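Local coordinates for protein CRISPR-associated endoribonuclease Cas6 1 (Methanocaldococcus jannaschii DSM 2661, PDB 5YI6) that probably cleaves CRISPR transcripts within their repeats as an RNA-binding endoribonuclease, yielding the crRNAs that guide antiviral defence, at residues A[3-7]-A[219-223]; A[55-59]-A[130-134]; A[121-125]-A[215-219]; A[125-130]-A[205-211]; A[133-137]-A[226-230]. One frame throughout, in Å; residues are numbered along the deposited sequence.

Contact 1 (A[3-7]-A[219-223])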
# COMPACT_ATOMS: atom_id res chain seq x y z
N GLU A 3 10.72 12.58 -9.37
CA GLU A 3 9.67 13.02 -8.46
C GLU A 3 8.83 11.78 -8.15
O GLU A 3 9.12 10.69 -8.65
CB GLU A 3 8.85 14.16 -9.07
CG GLU A 3 8.29 13.87 -10.44
CD GLU A 3 7.54 15.05 -11.04
OE1 GLU A 3 7.06 15.91 -10.26
OE2 GLU A 3 7.46 15.14 -12.28
N SER A 4 7.78 11.95 -7.34
CA SER A 4 6.98 10.78 -7.01
C SER A 4 5.95 10.48 -8.11
O SER A 4 5.72 11.27 -9.03
CB SER A 4 6.29 10.96 -5.65
OG SER A 4 5.31 11.99 -5.69
N MET A 5 5.29 9.32 -7.98
CA MET A 5 4.24 9.01 -8.94
C MET A 5 3.27 8.03 -8.30
O MET A 5 3.69 7.10 -7.59
CB MET A 5 4.80 8.42 -10.24
CG MET A 5 3.75 8.25 -11.32
SD MET A 5 4.60 7.76 -12.83
CE MET A 5 3.20 7.84 -13.97
N ARG A 6 1.99 8.28 -8.54
CA ARG A 6 0.90 7.38 -8.16
C ARG A 6 0.10 7.02 -9.41
O ARG A 6 -0.21 7.90 -10.23
CB ARG A 6 -0.03 8.02 -7.12
CG ARG A 6 -1.27 7.13 -6.82
CD ARG A 6 -2.16 7.73 -5.71
NE ARG A 6 -1.41 7.78 -4.44
CZ ARG A 6 -1.96 7.62 -3.24
NH1 ARG A 6 -3.28 7.42 -3.13
NH2 ARG A 6 -1.20 7.65 -2.13
N ILE A 7 -0.23 5.73 -9.57
CA ILE A 7 -1.07 5.31 -10.67
C ILE A 7 -2.23 4.47 -10.14
O ILE A 7 -2.16 3.83 -9.08
CB ILE A 7 -0.32 4.53 -11.78
CG1 ILE A 7 0.31 3.26 -11.24
CG2 ILE A 7 0.81 5.42 -12.45
CD1 ILE A 7 -0.52 2.02 -11.41
N LYS A 219 3.90 14.41 2.07
CA LYS A 219 3.88 13.95 0.69
C LYS A 219 4.71 12.68 0.52
O LYS A 219 4.34 11.79 -0.25
CB LYS A 219 4.43 15.07 -0.21
CG LYS A 219 4.70 14.67 -1.63
CD LYS A 219 5.19 15.85 -2.46
CE LYS A 219 5.43 15.43 -3.90
NZ LYS A 219 6.48 14.38 -4.05
N PHE A 220 5.84 12.59 1.23
CA PHE A 220 6.59 11.34 1.21
C PHE A 220 5.78 10.19 1.80
O PHE A 220 5.77 9.09 1.25
CB PHE A 220 7.92 11.51 1.97
CG PHE A 220 8.72 10.26 2.04
CD1 PHE A 220 9.44 9.81 0.94
CD2 PHE A 220 8.79 9.53 3.26
CE1 PHE A 220 10.22 8.62 1.01
CE2 PHE A 220 9.56 8.33 3.35
CZ PHE A 220 10.29 7.90 2.23
N GLY A 221 5.10 10.40 2.93
CA GLY A 221 4.22 9.34 3.44
C GLY A 221 3.09 9.01 2.47
O GLY A 221 2.69 7.85 2.32
N TYR A 222 2.58 10.02 1.79
CA TYR A 222 1.50 9.82 0.82
C TYR A 222 1.94 8.90 -0.32
O TYR A 222 1.17 8.06 -0.77
CB TYR A 222 1.05 11.18 0.29
CG TYR A 222 -0.30 11.11 -0.39
CD1 TYR A 222 -1.47 11.13 0.37
CD2 TYR A 222 -0.39 11.03 -1.77
CE1 TYR A 222 -2.75 11.06 -0.27
CE2 TYR A 222 -1.65 10.99 -2.43
CZ TYR A 222 -2.81 10.98 -1.65
OH TYR A 222 -4.05 10.94 -2.25
N GLU A 223 3.17 9.05 -0.80
CA GLU A 223 3.56 8.21 -1.94
C GLU A 223 4.35 6.95 -1.55
O GLU A 223 4.34 5.97 -2.28
CB GLU A 223 4.26 9.03 -3.01
CG GLU A 223 3.31 10.18 -3.59
CD GLU A 223 1.92 9.73 -4.25
OE1 GLU A 223 1.31 8.69 -3.92
OE2 GLU A 223 1.39 10.48 -5.11
O HOH W 1 2.88 11.59 -6.78
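Arg6 and Tyr222 meet face to face: the guanidinium lies flat on the phenol ring, planes 10° apart and centres 4.1 Å apart, which defines a cation-pi stack. The same group is also held at its edge. Arg6 NE gives a hydrogen bond to Glu223 OE1 at 2.9 Å, on the syn lone pair of that oxygen, and Arg6 NH2 reaches OE1 at 3.3 Å from above the carboxylate plane, so two nitrogens of a salt bridge converge on one atom. Arg6 NH2 further donates to Tyr222 O at 2.8 Å, almost in the guanidinium plane. With one face stacked and its edge bonded, the guanidinium has little freedom to rotate. The bend at chi3 (-63°) turns it from an otherwise extended chain onto the ring. Closer to the N-terminus, Ser4 OG accepts from Lys219 NZ at 3.1 Å and lies 3.4 Å from Glu223 CG; a water links this hydroxyl to Glu223 OE2. Arg6 belongs to strand 5-12 of the N-terminal sheet and Tyr222 to helix 215-224 of the C-terminal half. Strand 237-240 lies against both residues: Arg6 NH2 also bonds to Val237 O and Tyr222 OH to Asn239 N.

Contact 2 (A[55-59]-A[130-134])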
# COMPACT_ATOMS: atom_id res chain seq x y z
N PHE A 55 7.89 1.72 -1.92
CA PHE A 55 6.66 1.87 -2.69
C PHE A 55 5.55 1.20 -1.90
O PHE A 55 5.82 0.44 -0.95
CB PHE A 55 6.75 1.29 -4.11
CG PHE A 55 6.80 -0.23 -4.19
CD1 PHE A 55 5.63 -0.98 -4.44
CD2 PHE A 55 7.99 -0.90 -3.99
CE1 PHE A 55 5.67 -2.39 -4.50
CE2 PHE A 55 8.06 -2.31 -4.05
CZ PHE A 55 6.88 -3.06 -4.31
N THR A 56 4.31 1.48 -2.27
CA THR A 56 3.18 0.83 -1.60
C THR A 56 2.08 0.56 -2.63
O THR A 56 2.14 1.02 -3.76
CB THR A 56 2.64 1.66 -0.42
OG1 THR A 56 1.62 0.90 0.27
CG2 THR A 56 2.05 3.05 -0.91
N PHE A 57 1.07 -0.24 -2.23
CA PHE A 57 -0.09 -0.39 -3.07
C PHE A 57 -1.29 -0.67 -2.18
O PHE A 57 -1.16 -1.03 -0.99
CB PHE A 57 0.10 -1.47 -4.16
CG PHE A 57 0.61 -2.81 -3.64
CD1 PHE A 57 -0.29 -3.84 -3.33
CD2 PHE A 57 1.99 -3.05 -3.55
CE1 PHE A 57 0.19 -5.09 -2.88
CE2 PHE A 57 2.48 -4.29 -3.08
CZ PHE A 57 1.57 -5.32 -2.76
N SER A 58 -2.46 -0.48 -2.76
CA SER A 58 -3.72 -0.55 -2.02
C SER A 58 -4.26 -1.99 -2.04
O SER A 58 -3.73 -2.87 -2.70
CB SER A 58 -4.74 0.41 -2.65
OG SER A 58 -5.17 -0.10 -3.91
N LEU A 59 -5.35 -2.20 -1.29
CA LEU A 59 -6.22 -3.33 -1.56
C LEU A 59 -6.89 -3.12 -2.92
O LEU A 59 -6.98 -2.00 -3.42
CB LEU A 59 -7.30 -3.45 -0.49
CG LEU A 59 -6.85 -3.41 0.97
CD1 LEU A 59 -8.08 -3.43 1.90
CD2 LEU A 59 -5.99 -4.56 1.20
N THR A 130 -6.80 5.30 4.99
CA THR A 130 -6.06 4.16 4.45
C THR A 130 -6.87 3.49 3.34
O THR A 130 -8.10 3.30 3.47
CB THR A 130 -5.75 3.16 5.57
OG1 THR A 130 -6.97 2.77 6.24
CG2 THR A 130 -4.75 3.77 6.62
N ILE A 131 -6.20 3.18 2.23
CA ILE A 131 -6.70 2.23 1.24
C ILE A 131 -5.92 0.92 1.26
O ILE A 131 -6.34 -0.06 0.61
CB ILE A 131 -6.74 2.85 -0.18
CG1 ILE A 131 -5.34 3.41 -0.60
CG2 ILE A 131 -7.76 3.99 -0.18
CD1 ILE A 131 -5.34 3.95 -2.11
N SER A 132 -4.83 0.83 2.04
CA SER A 132 -4.41 -0.44 2.60
C SER A 132 -4.02 -0.14 4.05
O SER A 132 -3.53 0.97 4.36
CB SER A 132 -3.26 -1.10 1.83
OG SER A 132 -2.17 -0.21 1.60
N PRO A 133 -4.30 -1.05 4.98
CA PRO A 133 -4.15 -0.69 6.40
C PRO A 133 -2.68 -0.56 6.79
O PRO A 133 -1.78 -1.11 6.16
CB PRO A 133 -4.83 -1.86 7.14
CG PRO A 133 -4.71 -3.04 6.21
CD PRO A 133 -4.86 -2.40 4.79
N ILE A 134 -2.46 0.17 7.91
CA ILE A 134 -1.12 0.52 8.40
C ILE A 134 -0.64 -0.55 9.35
O ILE A 134 -1.37 -0.95 10.27
CB ILE A 134 -1.11 1.91 9.05
CG1 ILE A 134 -1.26 2.97 7.95
CG2 ILE A 134 0.18 2.17 9.93
CD1 ILE A 134 -1.69 4.34 8.47
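Ser132 and Leu59 make the two direct polar links of a buried seam between the two ferredoxin-like (RAMP) domains of Cas6. Here edge strand 56-57 of the N-terminal sheet and the residues after it meet the loop that leaves strand 127-130 in the C-terminal domain. Ser132 OG donates to Phe57 O at 2.9 Å, and Leu59 N donates to Ile131 O at 3.0 Å with an N-H...O angle of 164°. The bonds run in reciprocal directions, one given by each segment, and the CA atoms of Ser58 and Ser132 approach to 4.7 Å. Apolar groups flank the bonds: the CD1 tip of Ile131 rests on Ser58 CB at 3.6 Å, while the CD2 branch of Leu59 reaches Pro133 CD at 4.3 Å. Leu59 CG also lies 3.4 Å from the Ile131 O that its own N binds. Ser132 carries its hydroxyl between its own N and carbonyl carbon (chi1 50°), which directs OG at the Phe57 carbonyl.

The second shell fixes these groups. Met236 N bonds to Ser132 OG and the Met236 backbone also pairs with Ile131, while Thr56 OG1 bonds to Phe234 O, so both segments are tied to the residues before strand 237-240. Strand 78-85 steadies the other side through Ser58, whose backbone and hydroxyl both pair with Tyr82. The side chain of Phe57, whose CB points away from the loop, is about 7 Å from that of Tyr32, the inferred proton acceptor. Ser58 OG donates within its own segment to Leu59 O at 2.7 Å, from 36° above that carbonyl plane.

Contact 3 (A[121-125]-A[215-219]). With PO4 (phosphate ion), chain L.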
# COMPACT_ATOMS: atom_id res chain seq x y z
N ILE A 121 -0.12 14.26 -7.41
CA ILE A 121 -0.13 14.40 -5.95
C ILE A 121 -1.02 15.58 -5.56
O ILE A 121 -1.02 16.61 -6.26
CB ILE A 121 1.30 14.60 -5.44
CG1 ILE A 121 1.34 14.59 -3.92
CG2 ILE A 121 1.90 15.92 -5.92
CD1 ILE A 121 1.98 13.38 -3.38
N PRO A 122 -1.81 15.47 -4.50
CA PRO A 122 -2.57 16.63 -4.02
C PRO A 122 -1.64 17.77 -3.64
O PRO A 122 -0.53 17.56 -3.15
CB PRO A 122 -3.32 16.08 -2.81
CG PRO A 122 -3.43 14.59 -3.07
CD PRO A 122 -2.15 14.23 -3.76
N LYS A 123 -2.08 18.99 -3.91
CA LYS A 123 -1.29 20.17 -3.58
C LYS A 123 -1.39 20.54 -2.12
O LYS A 123 -0.60 21.36 -1.65
CB LYS A 123 -1.73 21.36 -4.44
CG LYS A 123 -1.32 21.27 -5.91
CD LYS A 123 -1.71 22.54 -6.67
CE LYS A 123 -3.21 22.61 -6.99
NZ LYS A 123 -3.68 21.59 -7.98
N LYS A 124 -2.35 19.97 -1.39
CA LYS A 124 -2.51 20.20 0.04
C LYS A 124 -3.11 18.96 0.68
O LYS A 124 -3.84 18.20 0.04
CB LYS A 124 -3.40 21.42 0.31
CG LYS A 124 -4.82 21.24 -0.21
CD LYS A 124 -5.60 22.55 -0.30
CE LYS A 124 -7.00 22.31 -0.89
NZ LYS A 124 -7.87 23.52 -0.92
N PHE A 125 -2.75 18.71 1.94
CA PHE A 125 -3.27 17.57 2.67
C PHE A 125 -4.05 18.05 3.88
O PHE A 125 -3.66 19.02 4.54
CB PHE A 125 -2.18 16.64 3.16
CG PHE A 125 -1.38 16.07 2.06
CD1 PHE A 125 -1.93 15.11 1.21
CD2 PHE A 125 -0.07 16.50 1.86
CE1 PHE A 125 -1.18 14.58 0.19
CE2 PHE A 125 0.68 15.97 0.84
CZ PHE A 125 0.13 15.01 0.01
N TYR A 215 4.69 19.89 4.43
CA TYR A 215 4.09 19.27 3.26
C TYR A 215 5.01 18.22 2.64
O TYR A 215 4.54 17.13 2.30
CB TYR A 215 3.75 20.35 2.24
CG TYR A 215 3.26 19.81 0.92
CD1 TYR A 215 1.93 19.42 0.75
CD2 TYR A 215 4.11 19.73 -0.17
CE1 TYR A 215 1.48 18.96 -0.49
CE2 TYR A 215 3.67 19.23 -1.39
CZ TYR A 215 2.36 18.86 -1.54
OH TYR A 215 1.93 18.38 -2.77
N ASP A 216 6.31 18.50 2.51
CA ASP A 216 7.18 17.55 1.81
C ASP A 216 7.29 16.22 2.56
O ASP A 216 7.39 15.15 1.93
CB ASP A 216 8.57 18.17 1.60
CG ASP A 216 8.58 19.19 0.49
OD1 ASP A 216 7.58 19.28 -0.25
OD2 ASP A 216 9.56 19.95 0.40
N LEU A 217 7.24 16.24 3.89
CA LEU A 217 7.28 14.99 4.64
C LEU A 217 5.95 14.24 4.53
O LEU A 217 5.93 13.01 4.40
CB LEU A 217 7.63 15.27 6.10
CG LEU A 217 7.74 14.06 7.04
CD1 LEU A 217 8.70 13.00 6.49
CD2 LEU A 217 8.18 14.51 8.44
N ILE A 218 4.83 14.95 4.66
CA ILE A 218 3.53 14.28 4.49
C ILE A 218 3.43 13.68 3.09
O ILE A 218 2.93 12.55 2.92
CB ILE A 218 2.39 15.29 4.77
CG1 ILE A 218 2.46 15.73 6.24
CG2 ILE A 218 1.02 14.65 4.45
CD1 ILE A 218 1.53 16.94 6.56
N LYS A 219 3.90 14.41 2.07
CA LYS A 219 3.88 13.95 0.69
C LYS A 219 4.71 12.68 0.52
O LYS A 219 4.34 11.79 -0.25
CB LYS A 219 4.43 15.07 -0.21
CG LYS A 219 4.70 14.67 -1.63
CD LYS A 219 5.19 15.85 -2.46
CE LYS A 219 5.43 15.43 -3.90
NZ LYS A 219 6.48 14.38 -4.05
P PO4 L . -0.42 20.63 4.84
O1 PO4 L . 1.09 20.56 4.93
O2 PO4 L . -1.02 19.52 5.69
O3 PO4 L . -0.89 21.97 5.37
O4 PO4 L . -0.85 20.47 3.39
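Tyr215 and Pro122 share the hydrogen bond that spans this contact: the phenol OH of Tyr215 donates to Pro122 O at 2.6 Å, in the carbonyl plane and with a C=O...O angle of 148°. The carbonyl oxygen correspondingly lies at the edge of the Tyr215 ring. A phosphate ion, probably taken from the crystallisation liquor, sits beside the contact. Phe125 N donates to phosphate O4 at 3.0 Å, in a nearly straight bond of 176°, and Tyr215 CA lies 3.7 Å from phosphate O1, which places the anion beside the first turn of helix 215-224.

Aromatic contact comes next. The Phe125 and Tyr215 rings are close to parallel, with planes 24° apart, but so strongly offset that only their margins meet. The closest approach is Phe125 CE2 to Tyr215 CE1, 3.4 Å, with Tyr215 CD1 also near Phe125 CD2. Phe125 also meets Tyr222, one turn further along the helix than Ile218.

The remaining contacts are aliphatic. The CG2 branch of Ile218 comes within 3.4 Å of Phe125 CD2, the two side chains passing in opposite directions. Ile121 lies across Lys219 at about a right angle, its CD1 packed tightly on Lys219 CG at 3.5 Å. The lysine contributes its CA and methylenes here, while NZ bonds to Ser4 OG.

Loop 121-125 is thus held to the helix by one side-chain bond and by hydrocarbon packing, while the main-chain N-H of Phe125 supplies the positive polarity that holds the anion, to which the nearby helix N-terminus may add a little.

Contact 4 (A[125-130]-A[205-211]). With PO4 (phosphate ion), chain L.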
# COMPACT_ATOMS: atom_id res chain seq x y z
N PHE A 125 -2.75 18.71 1.94
CA PHE A 125 -3.27 17.57 2.67
C PHE A 125 -4.05 18.05 3.88
O PHE A 125 -3.66 19.02 4.54
CB PHE A 125 -2.18 16.64 3.16
CG PHE A 125 -1.38 16.07 2.06
CD1 PHE A 125 -1.93 15.11 1.21
CD2 PHE A 125 -0.07 16.50 1.86
CE1 PHE A 125 -1.18 14.58 0.19
CE2 PHE A 125 0.68 15.97 0.84
CZ PHE A 125 0.13 15.01 0.01
N ASN A 126 -5.13 17.35 4.17
CA ASN A 126 -5.96 17.64 5.33
C ASN A 126 -6.41 16.33 5.95
O ASN A 126 -5.92 15.95 7.01
CB ASN A 126 -7.13 18.54 4.92
CG ASN A 126 -8.10 18.77 6.05
OD1 ASN A 126 -7.73 18.79 7.22
ND2 ASN A 126 -9.38 18.94 5.70
N ILE A 127 -7.33 15.61 5.32
CA ILE A 127 -7.79 14.32 5.84
C ILE A 127 -7.28 13.20 4.94
O ILE A 127 -7.41 13.26 3.71
CB ILE A 127 -9.32 14.26 5.96
CG1 ILE A 127 -9.77 15.39 6.88
CG2 ILE A 127 -9.72 12.91 6.53
CD1 ILE A 127 -11.28 15.48 7.04
N LEU A 128 -6.71 12.17 5.55
CA LEU A 128 -6.22 11.01 4.83
C LEU A 128 -6.96 9.78 5.34
O LEU A 128 -7.29 9.68 6.53
CB LEU A 128 -4.71 10.83 5.05
CG LEU A 128 -3.84 12.01 4.57
CD1 LEU A 128 -2.38 11.81 5.01
CD2 LEU A 128 -3.95 12.17 3.06
N LYS A 129 -7.17 8.80 4.46
CA LYS A 129 -7.71 7.54 4.93
C LYS A 129 -6.94 6.41 4.27
O LYS A 129 -6.46 6.55 3.15
CB LYS A 129 -9.20 7.40 4.64
CG LYS A 129 -9.49 7.09 3.23
CD LYS A 129 -11.00 6.80 3.01
CE LYS A 129 -11.26 6.39 1.56
NZ LYS A 129 -12.71 6.17 1.24
N THR A 130 -6.80 5.30 4.99
CA THR A 130 -6.06 4.16 4.45
C THR A 130 -6.87 3.49 3.34
O THR A 130 -8.10 3.30 3.47
CB THR A 130 -5.75 3.16 5.57
OG1 THR A 130 -6.97 2.77 6.24
CG2 THR A 130 -4.75 3.77 6.62
N SER A 205 -4.07 -1.26 11.07
CA SER A 205 -5.07 -0.23 11.35
C SER A 205 -5.69 0.27 10.05
O SER A 205 -4.98 0.82 9.21
CB SER A 205 -4.48 0.96 12.11
OG SER A 205 -3.90 0.55 13.34
N GLU A 206 -7.00 0.08 9.89
CA GLU A 206 -7.76 0.87 8.91
C GLU A 206 -8.10 2.19 9.58
O GLU A 206 -8.69 2.20 10.67
CB GLU A 206 -9.02 0.10 8.50
CG GLU A 206 -9.97 0.84 7.60
CD GLU A 206 -11.15 -0.05 7.22
OE1 GLU A 206 -12.26 0.15 7.76
OE2 GLU A 206 -10.95 -1.00 6.41
N MET A 207 -7.70 3.32 9.00
CA MET A 207 -7.92 4.53 9.78
C MET A 207 -8.08 5.76 8.91
O MET A 207 -7.70 5.80 7.73
CB MET A 207 -6.79 4.75 10.80
CG MET A 207 -5.43 4.82 10.22
SD MET A 207 -4.16 4.73 11.54
CE MET A 207 -4.32 6.31 12.24
N VAL A 208 -8.71 6.76 9.52
CA VAL A 208 -8.92 8.08 8.97
C VAL A 208 -8.28 9.07 9.93
O VAL A 208 -8.53 9.00 11.15
CB VAL A 208 -10.42 8.40 8.80
CG1 VAL A 208 -10.57 9.76 8.15
CG2 VAL A 208 -11.11 7.32 7.98
N PHE A 209 -7.49 10.00 9.39
CA PHE A 209 -6.74 10.91 10.26
C PHE A 209 -6.49 12.23 9.57
O PHE A 209 -6.37 12.30 8.35
CB PHE A 209 -5.40 10.29 10.76
CG PHE A 209 -4.42 9.83 9.67
CD1 PHE A 209 -3.24 10.53 9.45
CD2 PHE A 209 -4.64 8.65 8.95
CE1 PHE A 209 -2.30 10.08 8.49
CE2 PHE A 209 -3.73 8.22 7.98
CZ PHE A 209 -2.55 8.93 7.76
N LYS A 210 -6.44 13.29 10.36
CA LYS A 210 -6.06 14.62 9.91
C LYS A 210 -4.56 14.78 10.07
O LYS A 210 -4.00 14.27 11.03
CB LYS A 210 -6.76 15.68 10.75
CG LYS A 210 -8.21 15.89 10.41
CD LYS A 210 -8.76 17.12 11.12
CE LYS A 210 -9.10 16.80 12.57
NZ LYS A 210 -7.96 16.97 13.53
N VAL A 211 -3.93 15.50 9.15
CA VAL A 211 -2.49 15.75 9.23
C VAL A 211 -2.19 17.23 9.11
O VAL A 211 -2.92 17.98 8.45
CB VAL A 211 -1.66 15.00 8.16
CG1 VAL A 211 -1.62 13.54 8.43
CG2 VAL A 211 -2.21 15.32 6.72
P PO4 L . -0.42 20.63 4.84
O1 PO4 L . 1.09 20.56 4.93
O2 PO4 L . -1.02 19.52 5.69
O3 PO4 L . -0.89 21.97 5.37
O4 PO4 L . -0.85 20.47 3.39
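Leu128 and Phe209 form the central hydrogen-bonded pair of two adjacent antiparallel strands, 127-130 and 201-213, inside the four-stranded sheet of the C-terminal domain. Their bonds are reciprocal: Leu128 N to Phe209 O is 2.8 Å and Phe209 N to Leu128 O is 2.9 Å. Ile127 with Lys210 and Lys129 with Val208 are the flanking non-hydrogen-bonded pairs, and the strand directions differ by 157°. The ladder continues at one end with Val211 N to Asn126 O. At the other, Thr130 N donates to Met207 O, but the return bond runs from Met207 N to the side-chain Thr130 OG1 at 2.9 Å. A chi1 of 55° turns OG1 back toward the partner strand, and the hydroxyl stands in for a main-chain carbonyl just where the strand gives way to a loop.

Side chains sort by face. On the face of Leu128 and Phe209, Leu128 CB lies over the Phe209 ring, 4.1 Å from its centroid and 18° off the normal, a CH-pi contact. Leu128 CD1 continues to Phe209 CE1 at 3.9 Å and also touches Val211. Ile127 CG2 meets Val208 CG1 at 3.6 Å on the reverse face, where Lys210 reaches Glu185 in a salt bridge. Helix 215-224 packs on the former face, with Tyr222 against Leu128.

Strand 237-240 flanks 127-130 on its far side, and strand 182-195 flanks 201-213. Strands 127-130 and 201-213 are therefore the first and third, in chain order, of this sheet's four strands and the middle two across it, the 4-1-3-2 order of the ferredoxin-like fold shared by RAMP proteins.

Contact 5 (A[133-137]-A[226-230]). With PO4 (phosphate ion), chain K.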
# COMPACT_ATOMS: atom_id res chain seq x y z
N PRO A 133 -4.30 -1.05 4.98
CA PRO A 133 -4.15 -0.69 6.40
C PRO A 133 -2.68 -0.56 6.79
O PRO A 133 -1.78 -1.11 6.16
CB PRO A 133 -4.83 -1.86 7.14
CG PRO A 133 -4.71 -3.04 6.21
CD PRO A 133 -4.86 -2.40 4.79
N ILE A 134 -2.46 0.17 7.91
CA ILE A 134 -1.12 0.52 8.40
C ILE A 134 -0.64 -0.55 9.35
O ILE A 134 -1.37 -0.95 10.27
CB ILE A 134 -1.11 1.91 9.05
CG1 ILE A 134 -1.26 2.97 7.95
CG2 ILE A 134 0.18 2.17 9.93
CD1 ILE A 134 -1.69 4.34 8.47
N TYR A 135 0.58 -1.02 9.12
CA TYR A 135 1.23 -2.00 9.96
C TYR A 135 2.35 -1.30 10.71
O TYR A 135 3.15 -0.57 10.11
CB TYR A 135 1.78 -3.13 9.08
CG TYR A 135 2.57 -4.18 9.82
CD1 TYR A 135 1.97 -4.97 10.79
CD2 TYR A 135 3.89 -4.44 9.50
CE1 TYR A 135 2.71 -5.99 11.47
CE2 TYR A 135 4.62 -5.43 10.17
CZ TYR A 135 4.01 -6.21 11.13
OH TYR A 135 4.71 -7.20 11.78
N LEU A 136 2.43 -1.54 12.02
CA LEU A 136 3.46 -0.88 12.81
C LEU A 136 3.77 -1.80 13.99
O LEU A 136 2.84 -2.17 14.70
CB LEU A 136 2.97 0.48 13.29
CG LEU A 136 4.04 1.41 13.82
CD1 LEU A 136 5.02 1.87 12.72
CD2 LEU A 136 3.35 2.59 14.52
N LYS A 137 5.01 -2.22 14.14
CA LYS A 137 5.28 -3.24 15.14
C LYS A 137 6.45 -2.83 16.02
O LYS A 137 7.25 -1.96 15.67
CB LYS A 137 5.55 -4.60 14.47
CG LYS A 137 6.81 -4.54 13.62
CD LYS A 137 7.26 -5.86 13.08
CE LYS A 137 8.58 -5.68 12.37
NZ LYS A 137 9.50 -4.87 13.22
N PHE A 226 2.54 4.90 4.86
CA PHE A 226 2.77 5.07 6.29
C PHE A 226 3.06 3.71 6.91
O PHE A 226 2.65 2.67 6.41
CB PHE A 226 1.55 5.74 6.96
CG PHE A 226 1.42 7.21 6.65
CD1 PHE A 226 1.97 8.16 7.52
CD2 PHE A 226 0.84 7.65 5.46
CE1 PHE A 226 1.89 9.51 7.25
CE2 PHE A 226 0.75 9.00 5.15
CZ PHE A 226 1.28 9.95 6.04
N GLY A 227 3.83 3.72 8.02
CA GLY A 227 4.05 2.43 8.67
C GLY A 227 5.02 1.54 7.90
O GLY A 227 5.70 1.97 6.99
N GLU A 228 5.01 0.25 8.25
CA GLU A 228 5.99 -0.72 7.76
C GLU A 228 5.39 -1.63 6.70
O GLU A 228 4.20 -1.61 6.43
CB GLU A 228 6.53 -1.56 8.93
CG GLU A 228 7.21 -0.71 9.96
CD GLU A 228 7.57 -1.53 11.19
OE1 GLU A 228 8.42 -2.44 11.07
OE2 GLU A 228 7.00 -1.29 12.25
N LYS A 229 6.27 -2.44 6.09
CA LYS A 229 5.89 -3.41 5.04
C LYS A 229 5.17 -2.72 3.87
O LYS A 229 4.25 -3.29 3.26
CB LYS A 229 5.02 -4.54 5.58
CG LYS A 229 5.75 -5.40 6.68
CD LYS A 229 7.15 -5.81 6.20
CE LYS A 229 7.82 -6.83 7.14
NZ LYS A 229 9.29 -6.87 6.92
N ASN A 230 5.59 -1.49 3.56
CA ASN A 230 4.93 -0.80 2.43
C ASN A 230 4.98 -1.64 1.16
O ASN A 230 3.98 -1.71 0.41
CB ASN A 230 5.61 0.54 2.18
CG ASN A 230 5.47 1.51 3.35
OD1 ASN A 230 6.43 2.19 3.71
ND2 ASN A 230 4.28 1.52 4.01
P PO4 K . 10.01 -2.99 7.80
O1 PO4 K . 10.55 -1.77 8.53
O2 PO4 K . 9.24 -3.86 8.77
O3 PO4 K . 11.17 -3.79 7.23
O4 PO4 K . 9.14 -2.54 6.63
O HOH W 2 2.07 0.01 6.84
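Glu228 spans from the main chain of Tyr135 to Lys137, starting where Glu228 N donates to Tyr135 O at 2.8 Å with an angle of 175°. Glu228 CB lies 3.9 Å from Tyr135 CD2 and also touches a phosphate ion, probably from the crystallisation liquor. CG runs on beside that ion, the chain being extended beyond CG (chi2 172°), and CD comes up against Lys137 CG. Glu228 belongs to the loop after helix 215-224, whose residues 226-230 read Phe-Gly-Glu-Lys-Asn, consistent with the glycine-rich loop of Cas6 proteins, which in relatives lies near bound RNA and may do so here. At the tip the two oxygens part company. Glu228 OE2 accepts from Lys137 N at 2.9 Å, on the syn side but 33° out of the carboxylate plane. Glu228 OE1 takes a weak, long salt bridge from Lys137 NZ at 3.4 Å and lies 2.8 Å from phosphate O2. The next residue, Lys229, lays its CG against Tyr135 CD2 at 3.5 Å, the two side chains running side by side, while Lys229 N donates to phosphate O4 at 2.9 Å. The Lys229 side chain is about 5 Å from that of Lys53, the inferred transition-state stabiliser.

Contacts 2 and 5 are buried, contacts 1 and 4 partly so, and contact 3 lies at the surface, its centre about 17 Å from the centre of the chain. Contacts 1 and 2 join the N-terminal sheet to the C-terminal domain, the first by charge and stacking, the second mainly through backbone carbonyls. The other three tie C-terminal parts together. Contact 4 is a regular strand ladder, contact 3 mixes aromatic and aliphatic packing, and contact 5 uses a carboxylate between loops. Helix 215-224 serves contacts 1 and 3, meeting at Lys219, while Phe125 links 3 with 4. The segments of contacts 2 and 5 overlap at Pro133, which touches in contact 2, and Ile134, which touches in contact 5.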